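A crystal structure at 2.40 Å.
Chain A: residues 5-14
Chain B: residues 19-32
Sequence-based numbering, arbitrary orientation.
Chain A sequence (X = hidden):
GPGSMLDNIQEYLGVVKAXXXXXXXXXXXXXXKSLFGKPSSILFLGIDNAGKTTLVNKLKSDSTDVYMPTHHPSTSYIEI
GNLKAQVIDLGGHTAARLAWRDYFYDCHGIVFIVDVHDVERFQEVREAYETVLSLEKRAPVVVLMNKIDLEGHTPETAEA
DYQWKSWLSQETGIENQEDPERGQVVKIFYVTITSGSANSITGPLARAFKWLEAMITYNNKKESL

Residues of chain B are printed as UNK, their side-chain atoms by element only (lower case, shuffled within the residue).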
# COMPACT_ATOMS: atom_id res chain seq x y z
N MET A 5 19.02 11.03 -0.10
CA MET A 5 18.01 10.56 -1.03
C MET A 5 17.26 9.32 -0.54
O MET A 5 16.16 9.04 -1.01
CB MET A 5 18.69 10.36 -2.39
CG MET A 5 17.83 9.87 -3.51
SD MET A 5 18.82 9.66 -5.01
CE MET A 5 20.34 9.03 -4.31
N LEU A 6 17.86 8.56 0.37
CA LEU A 6 17.22 7.41 1.01
C LEU A 6 16.40 7.78 2.24
O LEU A 6 15.81 6.90 2.87
CB LEU A 6 18.28 6.37 1.40
CG LEU A 6 19.08 5.84 0.22
CD1 LEU A 6 19.94 4.62 0.62
CD2 LEU A 6 18.17 5.53 -0.97
N ASP A 7 16.39 9.06 2.64
CA ASP A 7 15.73 9.49 3.87
C ASP A 7 14.25 9.17 3.87
O ASP A 7 13.50 9.62 2.99
CB ASP A 7 15.94 10.99 4.06
CG ASP A 7 17.27 11.32 4.74
OD1 ASP A 7 17.71 10.53 5.61
OD2 ASP A 7 17.87 12.36 4.40
N ASN A 8 13.82 8.40 4.88
CA ASN A 8 12.43 8.06 5.18
C ASN A 8 11.82 7.08 4.19
O ASN A 8 10.64 6.76 4.32
CB ASN A 8 11.52 9.30 5.26
CG ASN A 8 11.91 10.21 6.40
OD1 ASN A 8 12.18 9.75 7.50
ND2 ASN A 8 11.97 11.50 6.12
N ILE A 9 12.57 6.62 3.19
CA ILE A 9 12.02 5.65 2.25
C ILE A 9 11.60 4.37 2.98
O ILE A 9 10.53 3.81 2.73
CB ILE A 9 13.06 5.34 1.16
CG1 ILE A 9 13.35 6.59 0.32
CG2 ILE A 9 12.57 4.22 0.26
CD1 ILE A 9 12.12 7.24 -0.27
N GLN A 10 12.44 3.90 3.91
CA GLN A 10 12.14 2.68 4.64
C GLN A 10 10.92 2.85 5.55
O GLN A 10 10.10 1.93 5.67
CB GLN A 10 13.40 2.26 5.40
CG GLN A 10 14.22 1.26 4.62
CD GLN A 10 15.50 0.88 5.31
OE1 GLN A 10 15.91 1.52 6.28
NE2 GLN A 10 16.15 -0.18 4.82
N GLU A 11 10.79 4.01 6.20
CA GLU A 11 9.63 4.25 7.06
C GLU A 11 8.32 4.18 6.27
O GLU A 11 7.32 3.66 6.77
CB GLU A 11 9.75 5.60 7.77
CG GLU A 11 10.73 5.62 8.94
CD GLU A 11 12.19 5.70 8.50
OE1 GLU A 11 12.45 5.70 7.28
OE2 GLU A 11 13.07 5.75 9.38
N TYR A 12 8.32 4.70 5.03
CA TYR A 12 7.14 4.60 4.18
C TYR A 12 6.85 3.17 3.76
O TYR A 12 5.69 2.75 3.73
CB TYR A 12 7.28 5.50 2.95
CG TYR A 12 6.78 6.91 3.17
CD1 TYR A 12 5.43 7.21 3.05
CD2 TYR A 12 7.65 7.93 3.51
CE1 TYR A 12 4.96 8.50 3.26
CE2 TYR A 12 7.20 9.21 3.73
CZ TYR A 12 5.86 9.49 3.60
OH TYR A 12 5.41 10.77 3.81
N LEU A 13 7.89 2.40 3.40
CA LEU A 13 7.66 1.00 3.08
C LEU A 13 7.05 0.26 4.27
O LEU A 13 6.14 -0.56 4.10
CB LEU A 13 8.98 0.34 2.66
CG LEU A 13 9.59 0.79 1.34
CD1 LEU A 13 11.00 0.24 1.19
CD2 LEU A 13 8.72 0.27 0.22
N GLY A 14 7.49 0.58 5.49
CA GLY A 14 6.93 -0.07 6.66
C GLY A 14 5.49 0.33 6.93
O GLY A 14 4.66 -0.52 7.26
N UNK B 19 7.10 -7.60 -2.44
CA UNK B 19 7.91 -6.69 -3.26
C UNK B 19 8.37 -5.49 -2.46
O UNK B 19 9.50 -5.01 -2.64
c UNK B 19 7.92 -5.46 -5.53
c UNK B 19 9.13 -6.24 -6.00
c UNK B 19 9.87 -5.54 -7.13
n UNK B 19 9.32 -5.90 -8.47
c UNK B 19 7.12 -6.26 -4.50
N UNK B 20 7.52 -4.97 -1.57
CA UNK B 20 7.95 -3.87 -0.70
C UNK B 20 9.06 -4.32 0.24
O UNK B 20 10.00 -3.57 0.52
c UNK B 20 4.59 -2.02 0.24
c UNK B 20 6.07 -1.61 -1.72
c UNK B 20 6.76 -3.30 0.07
c UNK B 20 5.60 -2.64 -0.71
N UNK B 21 8.99 -5.57 0.71
CA UNK B 21 10.05 -6.11 1.55
C UNK B 21 11.36 -6.17 0.79
O UNK B 21 12.42 -5.79 1.32
o UNK B 21 8.53 -7.39 2.92
c UNK B 21 9.66 -7.50 2.06
c UNK B 21 10.82 -8.15 2.83
N UNK B 22 11.32 -6.62 -0.46
CA UNK B 22 12.50 -6.62 -1.31
C UNK B 22 13.08 -5.21 -1.47
O UNK B 22 14.30 -5.03 -1.43
c UNK B 22 13.18 -7.05 -3.74
o UNK B 22 12.92 -6.76 -6.09
o UNK B 22 11.93 -8.50 -5.15
c UNK B 22 12.15 -7.24 -2.65
c UNK B 22 12.64 -7.47 -5.09
N UNK B 23 12.21 -4.21 -1.65
CA UNK B 23 12.68 -2.82 -1.76
C UNK B 23 13.34 -2.36 -0.46
O UNK B 23 14.33 -1.62 -0.48
c UNK B 23 9.69 -1.79 -5.45
c UNK B 23 9.95 -1.88 -4.08
c UNK B 23 12.29 -1.68 -4.49
c UNK B 23 10.74 -1.64 -6.34
c UNK B 23 12.05 -1.58 -5.87
c UNK B 23 11.25 -1.82 -3.60
c UNK B 23 11.51 -1.90 -2.13
N UNK B 24 12.77 -2.75 0.68
CA UNK B 24 13.36 -2.43 1.97
C UNK B 24 14.80 -2.93 2.06
O UNK B 24 15.68 -2.25 2.60
c UNK B 24 13.70 -3.06 5.30
o UNK B 24 13.39 -1.08 8.33
c UNK B 24 12.20 -0.96 6.26
c UNK B 24 12.49 -3.02 3.08
c UNK B 24 13.17 -1.55 7.06
c UNK B 24 11.98 -1.44 4.98
c UNK B 24 13.92 -2.60 6.58
c UNK B 24 12.74 -2.48 4.47
N UNK B 25 15.06 -4.13 1.52
CA UNK B 25 16.42 -4.67 1.52
C UNK B 25 17.31 -3.91 0.54
O UNK B 25 18.47 -3.62 0.85
o UNK B 25 15.62 -8.72 0.58
c UNK B 25 16.38 -6.16 1.17
o UNK B 25 14.68 -9.14 2.52
c UNK B 25 15.32 -8.39 1.75
c UNK B 25 15.74 -7.02 2.25
N UNK B 26 16.78 -3.57 -0.63
CA UNK B 26 17.55 -2.84 -1.63
C UNK B 26 17.99 -1.48 -1.10
O UNK B 26 19.09 -1.02 -1.43
c UNK B 26 16.22 -4.98 -6.01
c UNK B 26 16.76 -2.70 -2.92
c UNK B 26 16.93 -3.90 -3.85
n UNK B 26 15.32 -4.87 -7.20
c UNK B 26 15.96 -3.85 -5.02
N UNK B 27 17.17 -0.84 -0.27
CA UNK B 27 17.58 0.43 0.33
C UNK B 27 18.81 0.22 1.22
O UNK B 27 19.73 1.03 1.23
c UNK B 27 16.89 2.29 1.87
c UNK B 27 16.41 1.07 1.10
c UNK B 27 15.28 1.42 0.16
N UNK B 28 18.83 -0.89 1.98
CA UNK B 28 20.00 -1.19 2.80
C UNK B 28 21.22 -1.43 1.92
O UNK B 28 22.32 -0.94 2.22
c UNK B 28 21.69 -3.89 4.27
c UNK B 28 22.26 -2.39 6.52
c UNK B 28 21.20 -2.05 5.71
c UNK B 28 22.75 -4.25 5.08
c UNK B 28 23.04 -3.50 6.21
c UNK B 28 19.73 -2.40 3.69
c UNK B 28 20.90 -2.79 4.57
N UNK B 29 21.05 -2.17 0.83
CA UNK B 29 22.17 -2.46 -0.07
C UNK B 29 22.72 -1.18 -0.69
O UNK B 29 23.94 -0.99 -0.76
c UNK B 29 21.50 -4.83 -0.58
c UNK B 29 20.55 -5.66 -1.41
c UNK B 29 21.73 -3.44 -1.14
o UNK B 29 20.50 -5.54 -2.63
n UNK B 29 19.75 -6.48 -0.74
N UNK B 30 21.84 -0.29 -1.15
CA UNK B 30 22.28 0.97 -1.74
C UNK B 30 22.94 1.87 -0.70
O UNK B 30 23.93 2.55 -1.00
o UNK B 30 21.59 1.53 -4.77
c UNK B 30 21.12 1.68 -2.43
c UNK B 30 20.89 1.15 -3.83
n UNK B 30 19.90 0.27 -3.98
N UNK B 31 22.40 1.88 0.52
CA UNK B 31 23.01 2.66 1.58
C UNK B 31 24.46 2.23 1.84
O UNK B 31 25.33 3.08 2.07
c UNK B 31 24.26 3.52 6.46
c UNK B 31 22.97 4.20 4.55
c UNK B 31 23.51 1.90 4.87
c UNK B 31 22.17 2.55 2.85
c UNK B 31 24.19 2.21 6.04
c UNK B 31 23.64 4.52 5.72
c UNK B 31 22.91 2.89 4.11
N UNK B 32 24.72 0.93 1.81
CA UNK B 32 26.07 0.44 2.09
C UNK B 32 27.03 0.81 0.97
O UNK B 32 28.16 1.26 1.22
c UNK B 32 26.03 -1.07 2.36
c UNK B 32 25.48 -1.34 3.75
c UNK B 32 27.41 -1.69 2.19

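Position 19 carries four carbons in a row ending in a nitrogen, an unbranched amine chain, out of reach of the chain A stretch: Lys B19. Position 20 has four carbons, forked at the second; one terminal carbon lies 3.8 Å from Leu A13 CD2. The fork beyond CB makes it Leu B20, and the terminal carbon is CD2.

At position 21 one carbon bears an oxygen and a carbon, the branched pattern of Thr B21, whose CA-to-CB bond points away from chain A. Position 22 has three carbons, the third with two oxygens. Three carbons rather than two before the oxygens give a glutamate, Glu B22, also directed away.

Position 23 shows one carbon and then a ring of six carbons without a heteroatom. Its CB is 4.0 Å from Leu A13 CD1, while the ring leads away: Phe B23. Position 24 repeats that ring but adds one oxygen. The CG of Gln A10 sits over one ring face, 3.7 Å from the centroid and 24° off the normal, a CH-pi contact; Leu A13 CB lies at the ring edge, near its plane. The oxygen on the ring identifies Tyr B24.

Position 25, three carbons ending in two oxygens, is Glu B25, and it points away. Position 26 has four carbons in a row and a terminal nitrogen and makes no contact with the chain A stretch, hence Lys B26. One turn back, Glu B22 OE2 is 3.3 Å from Lys B26 NZ, a salt bridge within the helix.

Position 27 has three carbons, two of them branching from the first; one branch carbon lies 3.9 Å from Ile A9 CG2 and the other 4.0 Å from Leu A6 CD1: Val B27, the two carbons being CG2 and CG1 respectively. Position 28 is a six-carbon ring on one carbon, with no oxygen, pointing away, its CB 4.4 Å from Gln A10 NE2: Phe B28.

Position 29 has three carbons, the third bearing one oxygen and one nitrogen, the amide of Gln B29, out of contact. Position 30 has the same amide one carbon shorter, and its CB is 4.4 Å from Leu A6 CD1, so Asn B30; its ND2 donates to Lys B26 O at 3.0 Å. Position 31, again an all-carbon ring, has its CB 3.8 Å from Leu A6 CD1 although the ring leads away: Phe B31. Position 32, three carbons with a fork at the first, is Val B32, out of reach.

The contact is an antiparallel pairing: the helix axes run at 164° and approach to 9.8 Å. Leu A6, Gln A10 and Leu A13 face Val B27, Tyr B24 and Leu B20 in register, with CA–CA separations of 7.0, 5.9 and 6.2 Å respectively, and 550 Å² is buried in total. Six apolar side-chain pairs, built on Leu A6, Ile A9 and Leu A13, supply much of the packing. The one hydrogen bond across runs from Gln A10 NE2 to Tyr B24 O, 3.1 Å at 155°. The same carbonyl also receives a weak helical bond from Phe B28 N at 3.5 Å, so the two donors share one acceptor. Gln A10 thus grips the backbone with its amide while its aliphatic part covers the tyrosine ring.

Chain B (19-32) KLTEFYEKVFQNFV
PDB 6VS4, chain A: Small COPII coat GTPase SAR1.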